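Local structure of dihydroorotase (Agrobacterium tumefaciens, 2OGJ) at residues Gly72-Leu76 / Leu304-Met308; Gly95-Gly99 / Ile387-Tyr392; Phe270-Glu276 / Lys310-Val314; Phe352-Asp358 / Arg370-Glu376. The protein is a zinc-dependent esterase of the amidohydrolase superfamily that deacetylates acetyl-(R)-mandelate in vitro and hydrolyses acetyl glycolate less efficiently. Residues are numbered along the deposited sequence.

Starting from the N terminus, the chain lays down 72-76 in barrel strand 68-75, then 95-99 just before strand 100-106, and only much later 270-276 at the head of helix 272-280. Helix 304-313 then returns to two of these segments: its 304-308 part closes contact 1 and its last turn with the following V314 closes contact 3, so the two contacts cross. Contact 4 is a local closure, the hairpin of strands 348-362 and 368-382, in series after contacts 1 and 3. Finally 387-392 returns to 95-99; contact 2 crosses contact 1 and spans both contact 3 and contact 4. Together they tie barrel strand, helices 272-280 and 304-313, hairpin and C-terminal segment.

Contact 1. Residues Gly72-Leu76 / Leu304-Met308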
loop_
_atom_site.group_PDB
_atom_site.type_symbol
_atom_site.label_atom_id
_atom_site.label_comp_id
_atom_site.label_asym_id
_atom_site.label_seq_id
_atom_site.Cartn_x
_atom_site.Cartn_y
_atom_site.Cartn_z
ATOM N N GLY A 72 -44.594 -16.431 9.336
ATOM C CA GLY A 72 -43.983 -15.116 9.332
ATOM C C GLY A 72 -42.947 -14.904 8.245
ATOM O O GLY A 72 -42.063 -15.736 8.046
ATOM N N TRP A 73 -43.061 -13.787 7.529
ATOM C CA TRP A 73 -42.133 -13.457 6.459
ATOM C C TRP A 73 -40.710 -13.363 6.984
ATOM O O TRP A 73 -40.481 -12.866 8.092
ATOM C CB TRP A 73 -42.521 -12.137 5.815
ATOM C CG TRP A 73 -43.782 -12.196 5.029
ATOM C CD1 TRP A 73 -44.461 -13.320 4.633
ATOM C CD2 TRP A 73 -44.483 -11.080 4.471
ATOM N NE1 TRP A 73 -45.545 -12.964 3.856
ATOM C CE2 TRP A 73 -45.580 -11.596 3.741
ATOM C CE3 TRP A 73 -44.287 -9.690 4.514
ATOM C CZ2 TRP A 73 -46.478 -10.771 3.059
ATOM C CZ3 TRP A 73 -45.174 -8.866 3.841
ATOM C CH2 TRP A 73 -46.262 -9.412 3.119
ATOM N N VAL A 74 -39.768 -13.845 6.165
ATOM C CA VAL A 74 -38.341 -13.845 6.475
ATOM C C VAL A 74 -37.575 -12.958 5.482
ATOM O O VAL A 74 -37.508 -13.278 4.294
ATOM C CB VAL A 74 -37.747 -15.276 6.363
ATOM C CG1 VAL A 74 -36.273 -15.242 6.701
ATOM C CG2 VAL A 74 -38.484 -16.247 7.283
ATOM N N ASP A 75 -37.018 -11.840 5.941
ATOM C CA ASP A 75 -36.237 -10.978 5.046
ATOM C C ASP A 75 -34.786 -11.339 5.335
ATOM O O ASP A 75 -34.222 -10.963 6.364
ATOM C CB ASP A 75 -36.491 -9.490 5.315
ATOM C CG ASP A 75 -35.802 -8.585 4.297
ATOM O OD1 ASP A 75 -36.119 -7.380 4.237
ATOM O OD2 ASP A 75 -34.931 -9.076 3.554
ATOM N N LEU A 76 -34.214 -12.104 4.416
ATOM C CA LEU A 76 -32.852 -12.611 4.498
ATOM C C LEU A 76 -31.755 -11.562 4.355
ATOM O O LEU A 76 -30.565 -11.868 4.533
ATOM C CB LEU A 76 -32.673 -13.667 3.408
ATOM C CG LEU A 76 -31.364 -14.417 3.308
ATOM C CD1 LEU A 76 -31.252 -15.402 4.461
ATOM C CD2 LEU A 76 -31.307 -15.124 1.970
ATOM N N LEU A 304 -40.349 -5.107 2.401
ATOM C CA LEU A 304 -40.412 -6.424 1.787
ATOM C C LEU A 304 -41.662 -6.606 0.920
ATOM O O LEU A 304 -41.592 -7.177 -0.179
ATOM C CB LEU A 304 -40.375 -7.499 2.874
ATOM C CG LEU A 304 -40.144 -8.910 2.361
ATOM C CD1 LEU A 304 -38.770 -8.942 1.701
ATOM C CD2 LEU A 304 -40.245 -9.934 3.494
ATOM N N ALA A 305 -42.804 -6.124 1.414
ATOM C CA ALA A 305 -44.061 -6.253 0.681
ATOM C C ALA A 305 -43.963 -5.608 -0.707
ATOM O O ALA A 305 -44.385 -6.194 -1.703
ATOM C CB ALA A 305 -45.209 -5.630 1.489
ATOM N N THR A 306 -43.398 -4.405 -0.781
ATOM C CA THR A 306 -43.253 -3.737 -2.067
ATOM C C THR A 306 -42.314 -4.544 -2.975
ATOM O O THR A 306 -42.530 -4.638 -4.186
ATOM C CB THR A 306 -42.680 -2.301 -1.898
ATOM O OG1 THR A 306 -43.534 -1.529 -1.048
ATOM C CG2 THR A 306 -42.557 -1.607 -3.260
ATOM N N THR A 307 -41.276 -5.123 -2.376
ATOM C CA THR A 307 -40.297 -5.905 -3.114
ATOM C C THR A 307 -40.974 -7.166 -3.637
ATOM O O THR A 307 -40.682 -7.614 -4.760
ATOM C CB THR A 307 -39.076 -6.268 -2.195
ATOM O OG1 THR A 307 -38.418 -5.063 -1.785
ATOM C CG2 THR A 307 -38.060 -7.167 -2.913
HETATM N N MSE A 308 -41.873 -7.743 -2.832
HETATM C CA MSE A 308 -42.599 -8.944 -3.251
HETATM C C MSE A 308 -43.520 -8.558 -4.416
HETATM O O MSE A 308 -43.730 -9.342 -5.327
HETATM C CB MSE A 308 -43.433 -9.504 -2.096
HETATM C CG MSE A 308 -42.631 -9.969 -0.881
HETATM SE SE MSE A 308 -43.609 -10.213 0.645
HETATM C CE MSE A 308 -44.483 -11.627 0.241
#
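A TIM-barrel strand packs here against helix 304-313, directly before the HxH zinc motif (H77 and H79). The axes of strand 73-75 and helix 304-308 approach to 10.7 Å at 93°, so the strand meets the first turn of the helix nearly at right angles. Alternation along the strand turns the CA-to-CB bonds of W73 and D75 toward the helix and that of V74 away. The indole is the main apolar surface. Selenomethionine M308 sits over one face of its six-membered ring, with SE 3.6 Å from the centroid and 7° off the normal, a Met-aromatic contact. The terminal methyl CE lies 3.9 Å from the same centroid, a CH-pi contact. A305 CB reaches W73 CZ3 at 4.0 Å, and L304 CD2 fits against W73 CB at 3.9 Å. The other methyl of that leucine, CD1, lies 4.0 Å from D75 CG, so L304 spans the two strand residues that point toward the helix. No hydrogen bond crosses the interface; the D75 carboxylate instead pairs through OD1 with T290 OG1 and through OD2 with H77 N. Its side chain is about 4 Å from that of the zinc ligand H77 and about 9 Å from a zinc ion. HxH zinc ligands at the end of the first barrel strand, here H77 and H79, are typical of the amidohydrolase superfamily.

Contact 2. Residues Gly95-Gly99 / Ile387-Tyr392; sequences GAERG and IAASRY
Here the end of strand 385-388 and the extended chain after it pack against a 3-10 turn just ahead of barrel strand 100-106. Residues 96-98 form the turn, with G99 N donating to A96 O at 2.8 Å. G99 takes phi/psi 92/10, where a CB would jam against the preceding carbonyl. Residues 387-388 end strand 385-388, and the chain stays extended through 389-392, with A389 still bonded to R378 through the backbone. The nearest CA pair is E97 with A389, 4.3 Å apart. A hydrogen bond runs from S390 N to E97 O, 3.0 Å; the same oxygen receives a CA-H...O contact from A389 CA at 3.1 Å. A389 CB packs against the backbone of the turn, 3.6 Å from G99 N and 3.7 Å from A96 O, while A96 CB meets I387 CB at 4.3 Å. R98 (chi1 m, chi2 m) folds back over 390-392: Y392 CA lies over one guanidinium face, and R98 NE is 3.5 Å from Y392 CB. Y392 (chi1 t) leads its ring away, its OH bonding N298 OD1. A C-terminal segment crossing back onto the barrel is consistent with the amidohydrolase plan, whose small beta domain flanks the barrel.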
loop_
_atom_site.group_PDB
_atom_site.type_symbol
_atom_site.label_atom_id
_atom_site.label_comp_id
_atom_site.label_asym_id
_atom_site.label_seq_id
_atom_site.Cartn_x
_atom_site.Cartn_y
_atom_site.Cartn_z
ATOM N N GLY A 95 -39.272 -4.783 10.601
ATOM C CA GLY A 95 -39.744 -6.034 11.175
ATOM C C GLY A 95 -41.247 -6.278 11.244
ATOM O O GLY A 95 -41.953 -6.161 10.243
ATOM N N ALA A 96 -41.717 -6.627 12.444
ATOM C CA ALA A 96 -43.121 -6.937 12.740
ATOM C C ALA A 96 -44.143 -5.921 12.264
ATOM O O ALA A 96 -45.138 -6.297 11.648
ATOM C CB ALA A 96 -43.294 -7.154 14.219
ATOM N N GLU A 97 -43.919 -4.642 12.582
ATOM C CA GLU A 97 -44.825 -3.593 12.133
ATOM C C GLU A 97 -44.972 -3.606 10.615
ATOM O O GLU A 97 -45.823 -2.943 10.053
ATOM C CB GLU A 97 -44.339 -2.223 12.610
ATOM C CG GLU A 97 -45.340 -1.099 12.391
ATOM C CD GLU A 97 -44.820 0.243 12.867
ATOM O OE1 GLU A 97 -43.675 0.295 13.362
ATOM O OE2 GLU A 97 -45.559 1.242 12.745
ATOM N N ARG A 98 -44.127 -4.413 9.954
ATOM C CA ARG A 98 -44.126 -4.530 8.486
ATOM C C ARG A 98 -44.555 -5.911 7.996
ATOM O O ARG A 98 -44.645 -6.156 6.792
ATOM C CB ARG A 98 -42.728 -4.228 7.929
ATOM C CG ARG A 98 -42.236 -2.782 8.114
ATOM C CD ARG A 98 -42.847 -1.846 7.085
ATOM N NE ARG A 98 -42.509 -0.447 7.331
ATOM C CZ ARG A 98 -43.097 0.324 8.246
ATOM N NH1 ARG A 98 -44.064 -0.160 9.013
ATOM N NH2 ARG A 98 -42.714 1.585 8.398
ATOM N N GLY A 99 -44.812 -6.814 8.935
ATOM C CA GLY A 99 -45.222 -8.154 8.576
ATOM C C GLY A 99 -44.066 -9.115 8.459
ATOM O O GLY A 99 -44.255 -10.236 8.003
ATOM N N ILE A 387 -49.198 -7.997 16.221
ATOM C CA ILE A 387 -48.831 -6.633 15.872
ATOM C C ILE A 387 -49.477 -6.124 14.591
ATOM O O ILE A 387 -49.472 -6.796 13.569
ATOM C CB ILE A 387 -47.303 -6.485 15.739
ATOM C CG1 ILE A 387 -46.617 -6.905 17.044
ATOM C CG2 ILE A 387 -46.951 -5.045 15.428
ATOM C CD1 ILE A 387 -46.454 -8.389 17.198
ATOM N N ALA A 388 -50.046 -4.931 14.657
ATOM C CA ALA A 388 -50.665 -4.322 13.481
ATOM C C ALA A 388 -49.563 -3.954 12.504
ATOM O O ALA A 388 -48.673 -3.156 12.826
ATOM C CB ALA A 388 -51.449 -3.066 13.879
ATOM N N ALA A 389 -49.626 -4.551 11.318
ATOM C CA ALA A 389 -48.643 -4.307 10.272
ATOM C C ALA A 389 -49.221 -3.395 9.208
ATOM O O ALA A 389 -50.439 -3.254 9.083
ATOM C CB ALA A 389 -48.190 -5.637 9.636
ATOM N N SER A 390 -48.322 -2.783 8.443
ATOM C CA SER A 390 -48.678 -1.862 7.370
ATOM C C SER A 390 -47.455 -1.534 6.506
ATOM O O SER A 390 -46.310 -1.556 6.985
ATOM C CB SER A 390 -49.255 -0.578 7.968
ATOM O OG SER A 390 -49.287 0.470 7.018
ATOM N N ARG A 391 -47.694 -1.250 5.227
ATOM C CA ARG A 391 -46.614 -0.906 4.313
ATOM C C ARG A 391 -46.007 0.415 4.742
ATOM O O ARG A 391 -46.678 1.222 5.383
ATOM C CB ARG A 391 -47.124 -0.807 2.873
ATOM C CG ARG A 391 -47.246 -2.157 2.194
ATOM C CD ARG A 391 -47.796 -2.067 0.778
ATOM N NE ARG A 391 -47.099 -1.056 -0.007
ATOM C CZ ARG A 391 -47.584 0.158 -0.263
ATOM N NH1 ARG A 391 -48.780 0.508 0.202
ATOM N NH2 ARG A 391 -46.870 1.025 -0.975
ATOM N N TYR A 392 -44.731 0.600 4.393
ATOM C CA TYR A 392 -43.946 1.792 4.698
ATOM C C TYR A 392 -44.423 2.961 3.855
ATOM O O TYR A 392 -44.619 2.846 2.643
ATOM C CB TYR A 392 -42.456 1.529 4.419
ATOM C CG TYR A 392 -41.582 2.771 4.439
ATOM C CD1 TYR A 392 -41.109 3.299 5.642
ATOM C CD2 TYR A 392 -41.270 3.454 3.248
ATOM C CE1 TYR A 392 -40.352 4.478 5.665
ATOM C CE2 TYR A 392 -40.514 4.637 3.258
ATOM C CZ TYR A 392 -40.063 5.145 4.468
ATOM O OH TYR A 392 -39.379 6.343 4.494
#

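Contact 3. Residues Phe270-Glu276 / Lys310-Val314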
loop_
_atom_site.group_PDB
_atom_site.type_symbol
_atom_site.label_atom_id
_atom_site.label_comp_id
_atom_site.label_asym_id
_atom_site.label_seq_id
_atom_site.Cartn_x
_atom_site.Cartn_y
_atom_site.Cartn_z
ATOM N N PHE A 270 -31.291 -3.972 -7.906
ATOM C CA PHE A 270 -32.457 -4.581 -8.541
ATOM C C PHE A 270 -32.953 -3.839 -9.764
ATOM O O PHE A 270 -33.151 -2.629 -9.734
ATOM C CB PHE A 270 -33.627 -4.735 -7.571
ATOM C CG PHE A 270 -34.828 -5.413 -8.186
ATOM C CD1 PHE A 270 -34.823 -6.785 -8.425
ATOM C CD2 PHE A 270 -35.950 -4.669 -8.570
ATOM C CE1 PHE A 270 -35.917 -7.406 -9.037
ATOM C CE2 PHE A 270 -37.044 -5.283 -9.182
ATOM C CZ PHE A 270 -37.029 -6.650 -9.415
ATOM N N SER A 271 -33.157 -4.602 -10.836
ATOM C CA SER A 271 -33.648 -4.081 -12.104
ATOM C C SER A 271 -34.860 -4.882 -12.585
ATOM O O SER A 271 -34.826 -6.118 -12.608
ATOM C CB SER A 271 -32.553 -4.166 -13.167
ATOM O OG SER A 271 -33.067 -3.829 -14.450
ATOM N N PHE A 272 -35.919 -4.103 -12.976
ATOM C CA PHE A 272 -37.131 -4.779 -13.437
ATOM C C PHE A 272 -36.810 -5.552 -14.703
ATOM O O PHE A 272 -37.243 -6.694 -14.877
ATOM C CB PHE A 272 -38.214 -3.770 -13.790
ATOM C CG PHE A 272 -38.935 -3.213 -12.619
ATOM C CD1 PHE A 272 -39.766 -4.020 -11.849
ATOM C CD2 PHE A 272 -38.849 -1.861 -12.322
ATOM C CE1 PHE A 272 -40.514 -3.489 -10.800
ATOM C CE2 PHE A 272 -39.592 -1.313 -11.273
ATOM C CZ PHE A 272 -40.428 -2.134 -10.514
ATOM N N LYS A 273 -36.063 -4.899 -15.593
ATOM C CA LYS A 273 -35.669 -5.479 -16.865
ATOM C C LYS A 273 -34.871 -6.765 -16.698
ATOM O O LYS A 273 -35.183 -7.767 -17.340
ATOM C CB LYS A 273 -34.899 -4.442 -17.674
ATOM C CG LYS A 273 -35.730 -3.185 -17.832
ATOM C CD LYS A 273 -35.167 -2.168 -18.803
ATOM C CE LYS A 273 -36.191 -1.043 -19.023
ATOM N NZ LYS A 273 -35.694 0.074 -19.890
ATOM N N VAL A 274 -33.861 -6.762 -15.836
ATOM C CA VAL A 274 -33.074 -7.973 -15.625
ATOM C C VAL A 274 -33.977 -9.090 -15.124
ATOM O O VAL A 274 -33.955 -10.197 -15.658
ATOM C CB VAL A 274 -31.935 -7.762 -14.602
ATOM C CG1 VAL A 274 -31.341 -9.102 -14.207
ATOM C CG2 VAL A 274 -30.856 -6.873 -15.201
ATOM N N ALA A 275 -34.782 -8.793 -14.109
ATOM C CA ALA A 275 -35.692 -9.774 -13.520
ATOM C C ALA A 275 -36.735 -10.303 -14.495
ATOM O O ALA A 275 -37.077 -11.485 -14.465
ATOM C CB ALA A 275 -36.386 -9.171 -12.300
ATOM N N GLU A 276 -37.246 -9.424 -15.348
ATOM C CA GLU A 276 -38.261 -9.820 -16.315
ATOM C C GLU A 276 -37.659 -10.868 -17.220
ATOM O O GLU A 276 -38.156 -11.988 -17.330
ATOM C CB GLU A 276 -38.708 -8.622 -17.154
ATOM C CG GLU A 276 -40.154 -8.704 -17.611
ATOM C CD GLU A 276 -40.489 -7.720 -18.721
ATOM O OE1 GLU A 276 -40.143 -6.521 -18.596
ATOM O OE2 GLU A 276 -41.113 -8.146 -19.722
ATOM N N LYS A 310 -42.950 -6.226 -6.742
ATOM C CA LYS A 310 -42.185 -5.987 -7.974
ATOM C C LYS A 310 -41.898 -7.310 -8.684
ATOM O O LYS A 310 -41.948 -7.390 -9.918
ATOM C CB LYS A 310 -40.865 -5.265 -7.667
ATOM C CG LYS A 310 -41.037 -3.854 -7.100
ATOM C CD LYS A 310 -39.692 -3.195 -6.845
ATOM C CE LYS A 310 -39.860 -1.796 -6.297
ATOM N NZ LYS A 310 -38.572 -1.262 -5.769
ATOM N N LEU A 311 -41.603 -8.349 -7.904
ATOM C CA LEU A 311 -41.328 -9.659 -8.473
ATOM C C LEU A 311 -42.611 -10.230 -9.047
ATOM O O LEU A 311 -42.611 -10.827 -10.117
ATOM C CB LEU A 311 -40.757 -10.603 -7.415
ATOM C CG LEU A 311 -39.233 -10.655 -7.263
ATOM C CD1 LEU A 311 -38.607 -10.941 -8.626
ATOM C CD2 LEU A 311 -38.703 -9.347 -6.673
ATOM N N LEU A 312 -43.709 -10.037 -8.332
ATOM C CA LEU A 312 -45.009 -10.515 -8.791
ATOM C C LEU A 312 -45.387 -9.808 -10.086
ATOM O O LEU A 312 -46.076 -10.377 -10.921
ATOM C CB LEU A 312 -46.098 -10.228 -7.749
ATOM C CG LEU A 312 -47.454 -10.866 -8.044
ATOM C CD1 LEU A 312 -47.364 -12.347 -7.730
ATOM C CD2 LEU A 312 -48.531 -10.235 -7.194
ATOM N N SER A 313 -44.938 -8.564 -10.233
ATOM C CA SER A 313 -45.240 -7.763 -11.410
ATOM C C SER A 313 -44.450 -8.189 -12.637
ATOM O O SER A 313 -44.861 -7.912 -13.757
ATOM C CB SER A 313 -44.975 -6.283 -11.127
ATOM O OG SER A 313 -43.597 -5.978 -11.241
ATOM N N VAL A 314 -43.305 -8.833 -12.444
ATOM C CA VAL A 314 -42.533 -9.281 -13.598
ATOM C C VAL A 314 -42.698 -10.777 -13.789
ATOM O O VAL A 314 -41.777 -11.490 -14.186
ATOM C CB VAL A 314 -41.036 -8.912 -13.501
ATOM C CG1 VAL A 314 -40.855 -7.412 -13.750
ATOM C CG2 VAL A 314 -40.482 -9.314 -12.149
#
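The most deeply inserted bump is V314, the residue just past the end of helix 304-313, which fits a hollow made by the first turn of helix 272-280. Its CG2 lies 4.1 Å from A275 CB, its CG1 is 3.9 Å from F272 O and 4.0 Å from F272 CD1, and its CB is 4.1 Å from E276 CA. The small A275 lets the chains come close: V314 and E276 have CA atoms only 5.1 Å apart. F272 fills the neighbouring space. Its CB starts sideways, but chi1 m swings the ring toward the second helix, where CE1 reaches K310 CB at 3.6 Å and S313 OG at 4.0 Å; V314 CG1 sits at the ring edge. Two helices of the TIM-barrel domain meet here, at the start of 272-280 and the end of 304-313. S271 is the N-cap of the first, accepting weakly from V274 N through OG at 3.3 Å. Ahead of it, F270 forms a second bump, its ring against two residues of the facing helix: CE2 is 4.1 Å from K310 CD and CE1 is 4.1 Å from L311 CD2. The extended K310 side chain continues past both phenyl rings to put NZ on T362 O.

Contact 4. Residues Phe352-Asp358 / Arg370-Glu376; sequences FDLVDAD and RLKRLFE
This is an antiparallel beta hairpin of strands 348-362 and 368-382; the axes of 352-358 and 374-376 run at 152°, closest approach 4.6 Å. Residues 352-358 are extended throughout. D353-E376 and V355-L374 are hydrogen-bonded pairs; L354-F375 and D356-R373 are non-hydrogen-bonded pairs. The first two bond both ways: D353 N to E376 O 3.0 Å, E376 N to D353 O 2.9 Å, V355 N to L374 O 3.2 Å and L374 N to V355 O 2.8 Å. Then A357 N donates to K372 O, 2.9 Å, at the second strand's corner (K372 phi/psi -94/-12). F375 N instead bonds S309 OG. Beyond the corner, D358 OD1 (chi1 t) joins a salt-bridge network, with K372 NZ (chi1 m, chi2 m) at 3.0 Å and R370 NH1 at 3.2 Å (weak); R370 NH2 forms a salt bridge with E360 OE2. D353 OD1 accepts from A67 N and OD2 forms a salt bridge with R378 NE. D353, V355, L374 and E376 share one face, L354, D356, R373 and F375 the other. F352 CE1 (chi1 p) meets F375 CD2 (chi1 m) at 3.6 Å, and L354 CD2 lies over the F375 ring face, a CH-pi contact, 4.1 Å from its centroid.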
loop_
_atom_site.group_PDB
_atom_site.type_symbol
_atom_site.label_atom_id
_atom_site.label_comp_id
_atom_site.label_asym_id
_atom_site.label_seq_id
_atom_site.Cartn_x
_atom_site.Cartn_y
_atom_site.Cartn_z
ATOM N N PHE A 352 -51.690 -11.042 5.562
ATOM C CA PHE A 352 -51.587 -10.061 4.485
ATOM C C PHE A 352 -52.621 -10.283 3.412
ATOM O O PHE A 352 -53.137 -11.389 3.243
ATOM C CB PHE A 352 -50.210 -10.147 3.826
ATOM C CG PHE A 352 -49.971 -11.443 3.085
ATOM C CD1 PHE A 352 -50.130 -11.514 1.692
ATOM C CD2 PHE A 352 -49.556 -12.584 3.777
ATOM C CE1 PHE A 352 -49.867 -12.698 0.998
ATOM C CE2 PHE A 352 -49.290 -13.773 3.097
ATOM C CZ PHE A 352 -49.443 -13.832 1.702
ATOM N N ASP A 353 -52.897 -9.211 2.679
ATOM C CA ASP A 353 -53.833 -9.258 1.580
ATOM C C ASP A 353 -53.079 -8.999 0.285
ATOM O O ASP A 353 -51.937 -8.546 0.298
ATOM C CB ASP A 353 -54.913 -8.203 1.765
ATOM C CG ASP A 353 -56.071 -8.705 2.607
ATOM O OD1 ASP A 353 -56.603 -9.784 2.260
ATOM O OD2 ASP A 353 -56.448 -8.025 3.602
ATOM N N LEU A 354 -53.714 -9.310 -0.832
ATOM C CA LEU A 354 -53.119 -9.075 -2.136
ATOM C C LEU A 354 -54.205 -8.306 -2.876
ATOM O O LEU A 354 -55.078 -8.913 -3.497
ATOM C CB LEU A 354 -52.828 -10.410 -2.831
ATOM C CG LEU A 354 -51.839 -10.435 -4.002
ATOM C CD1 LEU A 354 -52.572 -10.630 -5.299
ATOM C CD2 LEU A 354 -51.021 -9.153 -4.005
ATOM N N VAL A 355 -54.147 -6.979 -2.798
ATOM C CA VAL A 355 -55.151 -6.103 -3.407
ATOM C C VAL A 355 -54.809 -5.428 -4.739
ATOM O O VAL A 355 -53.639 -5.291 -5.115
ATOM C CB VAL A 355 -55.537 -4.992 -2.421
ATOM C CG1 VAL A 355 -55.819 -5.597 -1.066
ATOM C CG2 VAL A 355 -54.417 -3.979 -2.314
ATOM N N ASP A 356 -55.850 -5.000 -5.447
ATOM C CA ASP A 356 -55.663 -4.318 -6.719
ATOM C C ASP A 356 -55.214 -2.895 -6.462
ATOM O O ASP A 356 -55.696 -2.235 -5.534
ATOM C CB ASP A 356 -56.957 -4.297 -7.525
ATOM C CG ASP A 356 -57.323 -5.657 -8.071
ATOM O OD1 ASP A 356 -56.424 -6.367 -8.576
ATOM O OD2 ASP A 356 -58.519 -6.008 -8.014
ATOM N N ALA A 357 -54.280 -2.422 -7.275
ATOM C CA ALA A 357 -53.790 -1.070 -7.113
ATOM C C ALA A 357 -53.203 -0.545 -8.407
ATOM O O ALA A 357 -53.210 -1.226 -9.439
ATOM C CB ALA A 357 -52.748 -1.023 -6.020
ATOM N N ASP A 358 -52.715 0.687 -8.337
ATOM C CA ASP A 358 -52.081 1.341 -9.469
ATOM C C ASP A 358 -50.998 2.196 -8.823
ATOM O O ASP A 358 -51.132 3.415 -8.695
ATOM C CB ASP A 358 -53.088 2.210 -10.222
ATOM C CG ASP A 358 -52.471 2.914 -11.415
ATOM O OD1 ASP A 358 -51.863 2.218 -12.264
ATOM O OD2 ASP A 358 -52.603 4.159 -11.505
ATOM N N ARG A 370 -45.534 0.443 -12.651
ATOM C CA ARG A 370 -46.708 0.628 -11.797
ATOM C C ARG A 370 -47.388 -0.689 -11.492
ATOM O O ARG A 370 -48.086 -1.250 -12.335
ATOM C CB ARG A 370 -47.709 1.603 -12.431
ATOM C CG ARG A 370 -48.109 1.292 -13.861
ATOM C CD ARG A 370 -49.221 2.233 -14.342
ATOM N NE ARG A 370 -48.825 3.645 -14.349
ATOM C CZ ARG A 370 -48.836 4.448 -13.286
ATOM N NH1 ARG A 370 -49.227 3.992 -12.100
ATOM N NH2 ARG A 370 -48.469 5.724 -13.408
ATOM N N LEU A 371 -47.167 -1.166 -10.270
ATOM C CA LEU A 371 -47.719 -2.428 -9.784
ATOM C C LEU A 371 -49.255 -2.415 -9.730
ATOM O O LEU A 371 -49.872 -1.491 -9.198
ATOM C CB LEU A 371 -47.136 -2.735 -8.395
ATOM C CG LEU A 371 -45.644 -2.400 -8.235
ATOM C CD1 LEU A 371 -45.239 -2.467 -6.783
ATOM C CD2 LEU A 371 -44.814 -3.344 -9.071
ATOM N N LYS A 372 -49.855 -3.457 -10.296
ATOM C CA LYS A 372 -51.305 -3.602 -10.355
ATOM C C LYS A 372 -51.869 -4.422 -9.189
ATOM O O LYS A 372 -53.082 -4.458 -8.970
ATOM C CB LYS A 372 -51.701 -4.257 -11.685
ATOM C CG LYS A 372 -51.283 -3.480 -12.937
ATOM C CD LYS A 372 -51.884 -2.088 -12.936
ATOM C CE LYS A 372 -51.692 -1.396 -14.270
ATOM N NZ LYS A 372 -52.237 -0.003 -14.233
ATOM N N ARG A 373 -50.985 -5.086 -8.452
ATOM C CA ARG A 373 -51.374 -5.889 -7.299
ATOM C C ARG A 373 -50.348 -5.655 -6.202
ATOM O O ARG A 373 -49.152 -5.594 -6.465
ATOM C CB ARG A 373 -51.437 -7.364 -7.674
ATOM C CG ARG A 373 -52.555 -7.663 -8.645
ATOM C CD ARG A 373 -52.285 -8.932 -9.415
ATOM N NE ARG A 373 -52.617 -10.144 -8.677
ATOM C CZ ARG A 373 -52.228 -11.363 -9.045
ATOM N NH1 ARG A 373 -51.489 -11.527 -10.137
ATOM N NH2 ARG A 373 -52.588 -12.421 -8.332
ATOM N N LEU A 374 -50.820 -5.520 -4.971
ATOM C CA LEU A 374 -49.923 -5.252 -3.865
ATOM C C LEU A 374 -50.033 -6.120 -2.631
ATOM O O LEU A 374 -51.108 -6.272 -2.044
ATOM C CB LEU A 374 -50.080 -3.802 -3.427
ATOM C CG LEU A 374 -49.627 -2.763 -4.436
ATOM C CD1 LEU A 374 -50.015 -1.392 -3.922
ATOM C CD2 LEU A 374 -48.123 -2.877 -4.661
ATOM N N PHE A 375 -48.907 -6.695 -2.235
ATOM C CA PHE A 375 -48.903 -7.464 -1.019
ATOM C C PHE A 375 -49.037 -6.376 0.030
ATOM O O PHE A 375 -48.329 -5.364 -0.011
ATOM C CB PHE A 375 -47.600 -8.236 -0.838
ATOM C CG PHE A 375 -47.493 -9.441 -1.714
ATOM C CD1 PHE A 375 -47.048 -9.322 -3.030
ATOM C CD2 PHE A 375 -47.867 -10.696 -1.234
ATOM C CE1 PHE A 375 -46.979 -10.435 -3.860
ATOM C CE2 PHE A 375 -47.801 -11.818 -2.054
ATOM C CZ PHE A 375 -47.356 -11.689 -3.371
ATOM N N GLU A 376 -49.984 -6.565 0.940
ATOM C CA GLU A 376 -50.213 -5.589 1.990
ATOM C C GLU A 376 -50.365 -6.279 3.349
ATOM O O GLU A 376 -51.411 -6.848 3.659
ATOM C CB GLU A 376 -51.452 -4.757 1.653
ATOM C CG GLU A 376 -51.358 -3.335 2.157
ATOM C CD GLU A 376 -51.283 -2.309 1.031
ATOM O OE1 GLU A 376 -50.927 -2.691 -0.106
ATOM O OE2 GLU A 376 -51.569 -1.113 1.283
#